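PDB 4PDC: CPXV018 protein from Cowpox virus, which probably acts as a secreted MHC class I-like decoy that binds the NKG2D receptor and helps the virus evade natural killer cells. Local coordinates for residues F81-F93 with L125-R139. The protein carries 2 engineered substitutions. Sequence-based numbering, arbitrary orientation.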
ATOM      1  N   PHE E  81       7.270  13.607  12.281  1.00 13.15           N
ATOM      2  CA  PHE E  81       6.026  14.325  12.049  1.00 14.24           C
ATOM      3  C   PHE E  81       5.649  14.160  10.591  1.00 16.30           C
ATOM      4  O   PHE E  81       6.471  14.405   9.718  1.00 15.43           O
ATOM      5  CB  PHE E  81       6.191  15.801  12.416  1.00 17.01           C
ATOM      6  CG  PHE E  81       4.993  16.648  12.102  1.00 19.40           C
ATOM      7  CD1 PHE E  81       3.902  16.671  12.952  1.00 18.32           C
ATOM      8  CD2 PHE E  81       4.969  17.444  10.968  1.00 19.37           C
ATOM      9  CE1 PHE E  81       2.802  17.461  12.670  1.00 23.34           C
ATOM     10  CE2 PHE E  81       3.873  18.236  10.679  1.00 18.06           C
ATOM     11  CZ  PHE E  81       2.789  18.246  11.531  1.00 18.37           C
ATOM     12  N   TYR E  82       4.424  13.706  10.335  1.00 13.87           N
ATOM     13  CA  TYR E  82       3.933  13.552   8.971  1.00 15.55           C
ATOM     14  C   TYR E  82       2.543  14.156   8.841  1.00 17.93           C
ATOM     15  O   TYR E  82       1.631  13.812   9.599  1.00 14.45           O
ATOM     16  CB  TYR E  82       3.905  12.079   8.551  1.00 13.17           C
ATOM     17  CG  TYR E  82       3.419  11.907   7.133  1.00 15.78           C
ATOM     18  CD1 TYR E  82       4.277  12.105   6.059  1.00 19.61           C
ATOM     19  CD2 TYR E  82       2.098  11.576   6.863  1.00 18.88           C
ATOM     20  CE1 TYR E  82       3.838  11.964   4.758  1.00 19.41           C
ATOM     21  CE2 TYR E  82       1.650  11.435   5.564  1.00 17.69           C
ATOM     22  CZ  TYR E  82       2.522  11.628   4.516  1.00 17.85           C
ATOM     23  OH  TYR E  82       2.082  11.492   3.217  1.00 17.84           O
ATOM     24  N   GLU E  83       2.392  15.058   7.874  1.00 15.98           N
ATOM     25  CA  GLU E  83       1.152  15.798   7.693  1.00 14.65           C
ATOM     26  C   GLU E  83       0.756  15.843   6.229  1.00 14.84           C
ATOM     27  O   GLU E  83       1.580  16.159   5.375  1.00 17.94           O
ATOM     28  CB  GLU E  83       1.299  17.224   8.230  1.00 18.04           C
ATOM     29  CG  GLU E  83       0.047  18.073   8.119  1.00 16.30           C
ATOM     30  CD  GLU E  83       0.305  19.527   8.456  1.00 22.72           C
ATOM     31  OE1 GLU E  83       0.665  20.286   7.533  1.00 20.02           O
ATOM     32  OE2 GLU E  83       0.156  19.907   9.637  1.00 20.27           O
ATOM     33  N   CYS E  84      -0.504  15.521   5.945  1.00 15.34           N
ATOM     34  CA  CYS E  84      -1.053  15.739   4.614  1.00 12.96           C
ATOM     35  C   CYS E  84      -2.088  16.855   4.707  1.00 19.15           C
ATOM     36  O   CYS E  84      -2.740  17.037   5.739  1.00 15.77           O
ATOM     37  CB  CYS E  84      -1.652  14.453   4.027  1.00 16.84           C
ATOM     38  SG  CYS E  84      -3.131  13.784   4.827  1.00 23.13           S
ATOM     39  N   ASP E  85      -2.211  17.610   3.622  1.00 17.04           N
ATOM     40  CA  ASP E  85      -3.037  18.807   3.586  1.00 17.78           C
ATOM     41  C   ASP E  85      -3.902  18.784   2.334  1.00 19.08           C
ATOM     42  O   ASP E  85      -3.388  18.630   1.227  1.00 16.97           O
ATOM     43  CB  ASP E  85      -2.149  20.055   3.612  1.00 20.88           C
ATOM     44  CG  ASP E  85      -2.942  21.350   3.601  1.00 25.61           C
ATOM     45  OD1 ASP E  85      -3.597  21.651   2.578  1.00 20.93           O
ATOM     46  OD2 ASP E  85      -2.889  22.080   4.613  1.00 20.27           O
ATOM     47  N   TYR E  86      -5.213  18.916   2.516  1.00 18.50           N
ATOM     48  CA  TYR E  86      -6.142  18.990   1.391  1.00 19.06           C
ATOM     49  C   TYR E  86      -6.812  20.359   1.371  1.00 20.41           C
ATOM     50  O   TYR E  86      -7.698  20.650   2.179  1.00 20.32           O
ATOM     51  CB  TYR E  86      -7.183  17.878   1.470  1.00 18.28           C
ATOM     52  CG  TYR E  86      -7.881  17.611   0.157  1.00 18.94           C
ATOM     53  CD1 TYR E  86      -7.161  17.232  -0.964  1.00 19.95           C
ATOM     54  CD2 TYR E  86      -9.260  17.724   0.043  1.00 23.18           C
ATOM     55  CE1 TYR E  86      -7.787  16.979  -2.164  1.00 20.65           C
ATOM     56  CE2 TYR E  86      -9.897  17.470  -1.155  1.00 25.96           C
ATOM     57  CZ  TYR E  86      -9.154  17.095  -2.254  1.00 23.05           C
ATOM     58  OH  TYR E  86      -9.776  16.844  -3.455  1.00 26.20           O
ATOM     59  N   THR E  87      -6.361  21.190   0.437  1.00 21.39           N
ATOM     60  CA  THR E  87      -6.788  22.578   0.328  1.00 20.93           C
ATOM     61  C   THR E  87      -6.981  22.911  -1.144  1.00 21.34           C
ATOM     62  O   THR E  87      -6.068  22.720  -1.948  1.00 19.84           O
ATOM     63  CB  THR E  87      -5.748  23.542   0.950  1.00 22.67           C
ATOM     64  OG1 THR E  87      -5.508  23.184   2.318  1.00 24.63           O
ATOM     65  CG2 THR E  87      -6.231  24.983   0.889  1.00 23.65           C
ATOM     66  N   ASP E  88      -8.166  23.398  -1.498  1.00 22.89           N
ATOM     67  CA  ASP E  88      -8.468  23.745  -2.885  1.00 23.19           C
ATOM     68  C   ASP E  88      -8.269  22.519  -3.775  1.00 26.71           C
ATOM     69  O   ASP E  88      -7.698  22.606  -4.861  1.00 23.26           O
ATOM     70  CB  ASP E  88      -7.584  24.908  -3.350  1.00 25.03           C
ATOM     71  CG  ASP E  88      -7.989  25.452  -4.710  1.00 28.16           C
ATOM     72  OD1 ASP E  88      -9.199  25.461  -5.020  1.00 24.41           O
ATOM     73  OD2 ASP E  88      -7.089  25.867  -5.469  1.00 26.54           O
ATOM     74  N   ASN E  89      -8.729  21.370  -3.285  1.00 29.28           N
ATOM     75  CA  ASN E  89      -8.632  20.103  -4.008  1.00 25.51           C
ATOM     76  C   ASN E  89      -7.202  19.710  -4.370  1.00 23.64           C
ATOM     77  O   ASN E  89      -6.990  18.853  -5.225  1.00 24.76           O
ATOM     78  CB  ASN E  89      -9.481  20.155  -5.279  1.00 29.13           C
ATOM     79  CG  ASN E  89     -10.941  20.444  -4.991  1.00 35.20           C
ATOM     80  OD1 ASN E  89     -11.492  21.439  -5.462  1.00 40.38           O
ATOM     81  ND2 ASN E  89     -11.574  19.575  -4.211  1.00 37.30           N
ATOM     82  N   LYS E  90      -6.227  20.334  -3.715  1.00 20.99           N
ATOM     83  CA  LYS E  90      -4.820  20.024  -3.946  1.00 22.61           C
ATOM     84  C   LYS E  90      -4.203  19.332  -2.734  1.00 18.77           C
ATOM     85  O   LYS E  90      -4.377  19.767  -1.592  1.00 17.15           O
ATOM     86  CB  LYS E  90      -4.044  21.295  -4.286  1.00 24.56           C
ATOM     87  CG  LYS E  90      -4.337  21.821  -5.683  1.00 35.41           C
ATOM     88  CD  LYS E  90      -3.708  23.186  -5.919  1.00 45.55           C
ATOM     89  CE  LYS E  90      -3.938  23.656  -7.346  1.00 46.80           C
ATOM     90  NZ  LYS E  90      -5.380  23.620  -7.720  1.00 49.89           N
ATOM     91  N   SER E  91      -3.490  18.244  -3.006  1.00 16.33           N
ATOM     92  CA  SER E  91      -2.846  17.446  -1.973  1.00 17.73           C
ATOM     93  C   SER E  91      -1.391  17.863  -1.815  1.00 18.63           C
ATOM     94  O   SER E  91      -0.627  17.812  -2.774  1.00 17.42           O
ATOM     95  CB  SER E  91      -2.923  15.958  -2.320  1.00 17.54           C
ATOM     96  OG  SER E  91      -4.260  15.540  -2.525  1.00 20.05           O
ATOM     97  N   THR E  92      -1.018  18.282  -0.608  1.00 17.55           N
ATOM     98  CA  THR E  92       0.368  18.616  -0.304  1.00 14.99           C
ATOM     99  C   THR E  92       0.783  17.934   0.995  1.00 20.38           C
ATOM    100  O   THR E  92      -0.059  17.588   1.828  1.00 19.44           O
ATOM    101  CB  THR E  92       0.586  20.139  -0.191  1.00 18.36           C
ATOM    102  OG1 THR E  92      -0.295  20.684   0.794  1.00 17.75           O
ATOM    103  CG2 THR E  92       0.327  20.818  -1.528  1.00 21.31           C
ATOM    104  N   PHE E  93       2.086  17.734   1.150  1.00 17.07           N
ATOM    105  CA  PHE E  93       2.614  16.931   2.241  1.00 19.25           C
ATOM    106  C   PHE E  93       3.808  17.604   2.891  1.00 24.03           C
ATOM    107  O   PHE E  93       4.519  18.391   2.264  1.00 20.37           O
ATOM    108  CB  PHE E  93       3.010  15.545   1.732  1.00 18.30           C
ATOM    109  CG  PHE E  93       1.901  14.821   1.035  1.00 20.97           C
ATOM    110  CD1 PHE E  93       1.015  14.032   1.749  1.00 19.39           C
ATOM    111  CD2 PHE E  93       1.734  14.941  -0.335  1.00 24.13           C
ATOM    112  CE1 PHE E  93      -0.010  13.369   1.108  1.00 18.89           C
ATOM    113  CE2 PHE E  93       0.710  14.280  -0.982  1.00 17.65           C
ATOM    114  CZ  PHE E  93      -0.164  13.493  -0.260  1.00 24.23           C
ATOM    115  N   LEU E 125       6.232   4.078   7.997  1.00 11.77           N
ATOM    116  CA  LEU E 125       4.867   4.599   8.013  1.00 12.92           C
ATOM    117  C   LEU E 125       4.093   4.214   6.754  1.00 14.87           C
ATOM    118  O   LEU E 125       2.916   3.848   6.825  1.00 14.46           O
ATOM    119  CB  LEU E 125       4.872   6.124   8.158  1.00 14.80           C
ATOM    120  CG  LEU E 125       3.520   6.817   7.937  1.00 11.83           C
ATOM    121  CD1 LEU E 125       2.475   6.307   8.913  1.00 15.58           C
ATOM    122  CD2 LEU E 125       3.663   8.326   8.046  1.00 14.19           C
ATOM    123  N   LYS E 126       4.751   4.295   5.602  1.00 13.01           N
ATOM    124  CA  LYS E 126       4.040   4.216   4.328  1.00 15.82           C
ATOM    125  C   LYS E 126       3.879   2.801   3.786  1.00 17.64           C
ATOM    126  O   LYS E 126       3.428   2.613   2.657  1.00 13.71           O
ATOM    127  CB  LYS E 126       4.748   5.086   3.291  1.00 13.96           C
ATOM    128  CG  LYS E 126       4.580   6.575   3.564  1.00 20.01           C
ATOM    129  CD  LYS E 126       5.091   7.421   2.415  1.00 23.78           C
ATOM    130  CE  LYS E 126       4.706   8.883   2.590  1.00 22.29           C
ATOM    131  NZ  LYS E 126       5.076   9.682   1.396  1.00 26.85           N
ATOM    132  N   LYS E 127       4.230   1.803   4.589  1.00 15.49           N
ATOM    133  CA  LYS E 127       4.097   0.420   4.160  1.00 14.17           C
ATOM    134  C   LYS E 127       2.666   0.139   3.700  1.00 14.30           C
ATOM    135  O   LYS E 127       2.457  -0.397   2.613  1.00 14.19           O
ATOM    136  CB  LYS E 127       4.491  -0.526   5.291  1.00 13.34           C
ATOM    137  CG  LYS E 127       4.611  -1.982   4.875  1.00 16.84           C
ATOM    138  CD  LYS E 127       5.255  -2.799   5.984  1.00 20.30           C
ATOM    139  CE  LYS E 127       5.390  -4.262   5.609  1.00 23.97           C
ATOM    140  NZ  LYS E 127       6.164  -5.010   6.645  1.00 26.21           N
ATOM    141  N   TRP E 128       1.690   0.533   4.516  1.00 13.47           N
ATOM    142  CA  TRP E 128       0.274   0.337   4.193  1.00 13.36           C
ATOM    143  C   TRP E 128      -0.494   1.657   4.114  1.00 14.64           C
ATOM    144  O   TRP E 128      -1.706   1.661   3.898  1.00 13.48           O
ATOM    145  CB  TRP E 128      -0.379  -0.575   5.234  1.00 13.26           C
ATOM    146  CG  TRP E 128       0.127  -1.984   5.186  1.00 16.00           C
ATOM    147  CD1 TRP E 128       1.011  -2.569   6.041  1.00 16.46           C
ATOM    148  CD2 TRP E 128      -0.217  -2.980   4.219  1.00 14.01           C
ATOM    149  NE1 TRP E 128       1.236  -3.871   5.670  1.00 20.27           N
ATOM    150  CE2 TRP E 128       0.491  -4.150   4.555  1.00 19.93           C
ATOM    151  CE3 TRP E 128      -1.063  -3.000   3.105  1.00 20.52           C
ATOM    152  CZ2 TRP E 128       0.386  -5.324   3.816  1.00 17.91           C
ATOM    153  CZ3 TRP E 128      -1.168  -4.167   2.375  1.00 22.57           C
ATOM    154  CH2 TRP E 128      -0.447  -5.314   2.732  1.00 25.03           C
ATOM    155  N   PHE E 129       0.217   2.770   4.274  1.00 13.43           N
ATOM    156  CA  PHE E 129      -0.409   4.084   4.426  1.00 12.84           C
ATOM    157  C   PHE E 129       0.387   5.172   3.701  1.00 14.69           C
ATOM    158  O   PHE E 129       1.216   5.848   4.308  1.00 14.50           O
ATOM    159  CB  PHE E 129      -0.539   4.417   5.918  1.00 15.03           C
ATOM    160  CG  PHE E 129      -1.303   5.679   6.205  1.00 15.62           C
ATOM    161  CD1 PHE E 129      -2.645   5.785   5.877  1.00 14.48           C
ATOM    162  CD2 PHE E 129      -0.688   6.747   6.836  1.00 17.09           C
ATOM    163  CE1 PHE E 129      -3.353   6.942   6.152  1.00 14.50           C
ATOM    164  CE2 PHE E 129      -1.390   7.907   7.113  1.00 18.86           C
ATOM    165  CZ  PHE E 129      -2.725   8.003   6.771  1.00 19.29           C
ATOM    166  N   ASP E 130       0.132   5.343   2.405  1.00 14.98           N
ATOM    167  CA  ASP E 130       0.862   6.331   1.613  1.00 14.76           C
ATOM    168  C   ASP E 130       0.162   7.689   1.642  1.00 17.71           C
ATOM    169  O   ASP E 130      -0.844   7.868   2.331  1.00 15.50           O
ATOM    170  CB  ASP E 130       1.044   5.844   0.166  1.00 14.79           C
ATOM    171  CG  ASP E 130      -0.278   5.601  -0.564  1.00 19.45           C
ATOM    172  OD1 ASP E 130      -1.281   6.293  -0.284  1.00 14.89           O
ATOM    173  OD2 ASP E 130      -0.299   4.719  -1.451  1.00 17.87           O
ATOM    174  N   GLY E 131       0.701   8.644   0.893  1.00 15.51           N
ATOM    175  CA  GLY E 131       0.172   9.996   0.893  1.00 15.30           C
ATOM    176  C   GLY E 131      -1.272  10.072   0.430  1.00 17.27           C
ATOM    177  O   GLY E 131      -2.085  10.795   1.012  1.00 13.78           O
ATOM    178  N   GLU E 132      -1.595   9.328  -0.622  1.00 11.94           N
ATOM    179  CA  GLU E 132      -2.953   9.312  -1.144  1.00 16.34           C
ATOM    180  C   GLU E 132      -3.928   8.773  -0.096  1.00 17.14           C
ATOM    181  O   GLU E 132      -5.042   9.277   0.035  1.00 15.64           O
ATOM    182  CB  GLU E 132      -3.025   8.483  -2.424  1.00 18.79           C
ATOM    183  CG  GLU E 132      -4.332   8.646  -3.177  1.00 25.42           C
ATOM    184  CD  GLU E 132      -4.326   7.955  -4.527  1.00 25.71           C
ATOM    185  OE1 GLU E 132      -3.377   7.188  -4.807  1.00 23.82           O
ATOM    186  OE2 GLU E 132      -5.274   8.188  -5.309  1.00 28.51           O
ATOM    187  N   ASP E 133      -3.501   7.756   0.648  1.00 14.43           N
ATOM    188  CA  ASP E 133      -4.300   7.228   1.749  1.00 16.97           C
ATOM    189  C   ASP E 133      -4.571   8.304   2.800  1.00 15.70           C
ATOM    190  O   ASP E 133      -5.695   8.446   3.278  1.00 13.91           O
ATOM    191  CB  ASP E 133      -3.604   6.031   2.409  1.00 15.21           C
ATOM    192  CG  ASP E 133      -3.394   4.871   1.455  1.00 17.73           C
ATOM    193  OD1 ASP E 133      -4.204   4.709   0.516  1.00 16.20           O
ATOM    194  OD2 ASP E 133      -2.416   4.112   1.652  1.00 15.44           O
ATOM    195  N   CYS E 134      -3.536   9.058   3.156  1.00 12.86           N
ATOM    196  CA  CYS E 134      -3.659  10.094   4.174  1.00 12.73           C
ATOM    197  C   CYS E 134      -4.691  11.140   3.765  1.00 14.86           C
ATOM    198  O   CYS E 134      -5.480  11.599   4.590  1.00 15.23           O
ATOM    199  CB  CYS E 134      -2.302  10.757   4.430  1.00 21.39           C
ATOM    200  SG  CYS E 134      -2.332  12.083   5.661  1.00 23.37           S
ATOM    201  N   ILE E 135      -4.693  11.499   2.486  1.00 13.95           N
ATOM    202  CA  ILE E 135      -5.642  12.480   1.967  1.00 13.37           C
ATOM    203  C   ILE E 135      -7.064  11.923   2.002  1.00 14.47           C
ATOM    204  O   ILE E 135      -8.011  12.630   2.344  1.00 12.81           O
ATOM    205  CB  ILE E 135      -5.288  12.895   0.518  1.00 18.31           C
ATOM    206  CG1 ILE E 135      -3.928  13.606   0.474  1.00 13.13           C
ATOM    207  CG2 ILE E 135      -6.385  13.780  -0.086  1.00 19.91           C
ATOM    208  CD1 ILE E 135      -3.913  14.986   1.107  1.00 13.23           C
ATOM    209  N   MET E 136      -7.218  10.655   1.635  1.00 14.36           N
ATOM    210  CA  MET E 136      -8.539  10.041   1.618  1.00 16.92           C
ATOM    211  C   MET E 136      -9.059   9.839   3.041  1.00 16.18           C
ATOM    212  O   MET E 136     -10.256  10.005   3.296  1.00 14.50           O
ATOM    213  CB  MET E 136      -8.503   8.718   0.852  1.00 17.85           C
ATOM    214  CG  MET E 136      -8.221   8.899  -0.634  1.00 16.72           C
ATOM    215  SD  MET E 136      -9.515   9.823  -1.483  1.00 24.82           S
ATOM    216  CE  MET E 136     -10.780   8.563  -1.614  1.00 72.84           C
ATOM    217  N   HIS E 137      -8.169   9.491   3.966  1.00 11.58           N
ATOM    218  CA  HIS E 137      -8.544   9.420   5.377  1.00 14.06           C
ATOM    219  C   HIS E 137      -8.950  10.800   5.884  1.00 14.28           C
ATOM    220  O   HIS E 137      -9.948  10.945   6.592  1.00 17.87           O
ATOM    221  CB  HIS E 137      -7.401   8.875   6.236  1.00 12.00           C
ATOM    222  CG  HIS E 137      -7.176   7.404   6.088  1.00 16.23           C
ATOM    223  ND1 HIS E 137      -6.687   6.622   7.113  1.00 14.57           N
ATOM    224  CD2 HIS E 137      -7.367   6.571   5.038  1.00 14.11           C
ATOM    225  CE1 HIS E 137      -6.588   5.372   6.700  1.00 19.48           C
ATOM    226  NE2 HIS E 137      -6.994   5.314   5.444  1.00 16.55           N
ATOM    227  N   LEU E 138      -8.164  11.807   5.518  1.00 13.80           N
ATOM    228  CA  LEU E 138      -8.432  13.186   5.914  1.00 14.11           C
ATOM    229  C   LEU E 138      -9.836  13.615   5.493  1.00 14.94           C
ATOM    230  O   LEU E 138     -10.602  14.134   6.298  1.00 16.40           O
ATOM    231  CB  LEU E 138      -7.381  14.124   5.312  1.00 13.09           C
ATOM    232  CG  LEU E 138      -7.657  15.628   5.376  1.00 15.68           C
ATOM    233  CD1 LEU E 138      -7.902  16.091   6.807  1.00 19.57           C
ATOM    234  CD2 LEU E 138      -6.502  16.403   4.757  1.00 16.15           C
ATOM    235  N   ARG E 139     -10.173  13.381   4.233  1.00 15.03           N
ATOM    236  CA  ARG E 139     -11.480  13.758   3.719  1.00 17.21           C
ATOM    237  C   ARG E 139     -12.596  12.973   4.417  1.00 18.67           C
ATOM    238  O   ARG E 139     -13.656  13.520   4.725  1.00 17.07           O
ATOM    239  CB  ARG E 139     -11.523  13.544   2.205  1.00 17.26           C
ATOM    240  CG  ARG E 139     -10.618  14.504   1.444  1.00 18.09           C
ATOM    241  CD  ARG E 139     -10.586  14.195  -0.044  1.00 22.76           C
ATOM    242  NE  ARG E 139     -11.880  14.420  -0.677  1.00 25.06           N
ATOM    243  CZ  ARG E 139     -12.225  13.937  -1.865  1.00 30.07           C
ATOM    244  NH1 ARG E 139     -11.372  13.194  -2.557  1.00 28.66           N
ATOM    245  NH2 ARG E 139     -13.429  14.192  -2.358  1.00 31.23           N
TER
HETATM  246  O   HOH W   1       3.774  11.936   1.561  1.00 19.37           O
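Arg139 lies over one face of the Tyr86 ring. Its CD sits 3.5 Å from Tyr86 CE2, a CH-pi contact. A bend at chi3 (66°) lays the guanidinium nearly parallel to the ring, 20° off, with Tyr86 OH over one of its faces. The methyl Ile135 CG2 meets Tyr86 CD1 obliquely at 3.6 Å. The Phe93 ring turns its edge to the first helical turn, with CE1 3.3 Å from Gly131 O. The Tyr82 hydroxyl comes up against the same glycine, its OH 3.4 Å from Gly131 CA. Leu125 CD2, Lys126 CE and Cys134 SG approach the Tyr82 ring obliquely, the sulfur 4.0 Å from Tyr82 CE2. A water in the plane of that ring accepts from Lys126 NZ, which also pairs with Glu122.

Between these rings runs the disulfide Cys84 SG–Cys134 SG, 2.1 Å long with a torsion of -84° about the S–S bond. Ile135 CD1 packs on Cys84 CB at 3.7 Å, and Leu138 CD2 fills in beside Tyr86 CB. Asp130 and Asp133 form a capping box at the start of helix 131-146.

Glu132 and Asp133 bond to chains of another protein, and Arg139 makes a weak, long ion pair there. The disulfide ties strand 75-87 of the sheet to helix 131-146 lying on it, consistent with the strand-to-helix disulfide of the MHC class I alpha2 domain. The joint is therefore covalent at its centre and mainly apolar around it.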